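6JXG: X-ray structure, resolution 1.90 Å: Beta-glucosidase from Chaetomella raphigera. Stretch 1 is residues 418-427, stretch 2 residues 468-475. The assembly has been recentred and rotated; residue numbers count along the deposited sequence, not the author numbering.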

# COMPACT_ATOMS: atom_id res chain seq x y z
N SER A 418 -24.19 1.14 21.21
CA SER A 418 -24.70 1.13 22.63
C SER A 418 -24.33 -0.19 23.34
O SER A 418 -24.66 -1.26 22.84
CB SER A 418 -26.21 1.20 22.66
OG SER A 418 -26.64 0.88 23.98
N THR A 419 -23.62 -0.10 24.46
CA THR A 419 -23.23 -1.29 25.22
C THR A 419 -24.44 -1.97 25.90
O THR A 419 -24.43 -3.17 26.10
CB THR A 419 -22.16 -0.98 26.26
OG1 THR A 419 -22.62 0.03 27.17
CG2 THR A 419 -20.90 -0.50 25.60
N SER A 420 -25.48 -1.20 26.26
CA SER A 420 -26.62 -1.81 26.93
C SER A 420 -27.43 -2.53 25.90
O SER A 420 -27.87 -3.62 26.13
CB SER A 420 -27.48 -0.74 27.66
OG SER A 420 -27.58 0.38 26.77
N ALA A 421 -27.64 -1.95 24.73
CA ALA A 421 -28.39 -2.64 23.67
C ALA A 421 -27.64 -3.86 23.10
O ALA A 421 -28.25 -4.84 22.67
CB ALA A 421 -28.70 -1.68 22.52
N ALA A 422 -26.30 -3.73 23.09
CA ALA A 422 -25.41 -4.82 22.72
C ALA A 422 -25.56 -6.05 23.65
O ALA A 422 -25.76 -7.16 23.17
CB ALA A 422 -23.97 -4.34 22.74
N ALA A 423 -25.46 -5.82 24.96
CA ALA A 423 -25.59 -6.96 25.92
C ALA A 423 -26.98 -7.54 25.83
O ALA A 423 -27.20 -8.78 25.90
CB ALA A 423 -25.28 -6.50 27.34
N SER A 424 -27.93 -6.65 25.59
CA SER A 424 -29.28 -7.05 25.44
C SER A 424 -29.46 -7.96 24.25
O SER A 424 -30.07 -9.04 24.38
CB SER A 424 -30.22 -5.85 25.36
OG SER A 424 -31.52 -6.34 25.28
N ALA A 425 -28.95 -7.58 23.08
CA ALA A 425 -29.10 -8.44 21.92
C ALA A 425 -28.30 -9.72 22.05
O ALA A 425 -28.76 -10.73 21.54
CB ALA A 425 -28.67 -7.70 20.64
N ALA A 426 -27.10 -9.66 22.66
CA ALA A 426 -26.24 -10.87 22.82
C ALA A 426 -26.98 -12.01 23.62
O ALA A 426 -26.90 -13.21 23.31
CB ALA A 426 -24.98 -10.46 23.53
N ALA A 427 -27.76 -11.59 24.60
CA ALA A 427 -28.43 -12.53 25.53
C ALA A 427 -29.54 -13.23 24.81
O ALA A 427 -29.96 -14.32 25.21
CB ALA A 427 -28.95 -11.76 26.70
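Stretch 2 468-475: QAVASASK

No direct hydrogen bond joins these two stretches; they pack closely, with alanine methyls resting on carbonyl oxygens across the gap. Ala-423 and Val-470 bring their CA atoms to 4.8 Å, in a contact made largely by alanine methyls.

Stretch 2 enters as a helix already under way at Gln-468; by Ser-474 the backbone is extended, with phi/psi of -139/148. It runs in the same general direction as the stretch 1 helix: Ala-469 lies near Thr-419, Val-470 near Ala-423, and Ala-473 near Ala-427.

The packing is reciprocal. Ala-469 CB sits 3.5 Å from Thr-419 O, while Ala-423 CB sits 3.5 Å from Ala-469 O, an oxygen that also accepts from Ser-472 OG at 2.7 Å. Val-470, with chi1 t, sets CG2 3.9 Å from Ala-422 CB and CG1 3.9 Å from Ala-426 CB, so its two methyls serve successive turns. Ala-473 points toward stretch 1, its CB 3.3 Å from Ala-423 O and 4.0 Å from Ala-426 CB.

At the far end the link becomes water-mediated as well: Ala-427 CA makes a CA-H...O contact with Ala-473 O at 3.4 Å, and one water donates to Ala-426 O (2.7 Å) and also hydrogen-bonds Ser-474 OG (2.8 Å).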

# COMPACT_ATOMS: atom_id res chain seq x y z
N GLN A 468 -16.67 -6.17 25.28
CA GLN A 468 -16.82 -6.58 26.70
C GLN A 468 -18.32 -6.75 27.10
O GLN A 468 -18.68 -7.74 27.76
CB GLN A 468 -16.16 -5.58 27.58
CG GLN A 468 -14.69 -5.71 27.57
CD GLN A 468 -13.98 -4.57 28.20
OE1 GLN A 468 -14.49 -3.45 28.25
NE2 GLN A 468 -12.78 -4.83 28.72
N ALA A 469 -19.18 -5.83 26.64
CA ALA A 469 -20.62 -5.92 26.82
C ALA A 469 -21.24 -7.16 26.17
O ALA A 469 -22.15 -7.82 26.73
CB ALA A 469 -21.30 -4.66 26.28
N VAL A 470 -20.78 -7.50 24.97
CA VAL A 470 -21.34 -8.61 24.29
C VAL A 470 -20.88 -9.90 25.00
O VAL A 470 -21.69 -10.85 25.19
CB VAL A 470 -20.92 -8.60 22.80
CG1 VAL A 470 -21.36 -9.85 22.08
CG2 VAL A 470 -21.58 -7.39 22.13
N ALA A 471 -19.60 -9.94 25.36
CA ALA A 471 -19.00 -11.10 26.04
C ALA A 471 -19.66 -11.39 27.41
O ALA A 471 -19.77 -12.51 27.81
CB ALA A 471 -17.49 -10.88 26.24
N SER A 472 -20.15 -10.35 28.05
CA SER A 472 -20.81 -10.44 29.33
C SER A 472 -22.17 -11.13 29.26
O SER A 472 -22.64 -11.59 30.30
CB SER A 472 -20.95 -9.02 29.97
OG SER A 472 -22.07 -8.30 29.42
N ALA A 473 -22.77 -11.26 28.09
CA ALA A 473 -24.12 -11.77 27.95
C ALA A 473 -24.23 -12.91 26.96
O ALA A 473 -25.32 -13.34 26.62
CB ALA A 473 -25.03 -10.65 27.56
N SER A 474 -23.08 -13.38 26.44
CA SER A 474 -23.05 -14.48 25.50
C SER A 474 -21.89 -15.43 25.80
O SER A 474 -20.82 -14.98 26.19
CB SER A 474 -22.94 -13.96 24.02
OG SER A 474 -22.77 -15.02 23.09
N LYS A 475 -22.11 -16.72 25.52
CA LYS A 475 -21.09 -17.73 25.60
C LYS A 475 -20.33 -17.89 24.30
O LYS A 475 -19.34 -18.63 24.27
CB LYS A 475 -21.70 -19.11 25.82
CG LYS A 475 -22.70 -19.21 26.94
CD LYS A 475 -21.97 -19.40 28.24
CE LYS A 475 -22.99 -19.43 29.36
NZ LYS A 475 -22.28 -19.40 30.65
O HOH W 1 -25.18 -14.55 21.76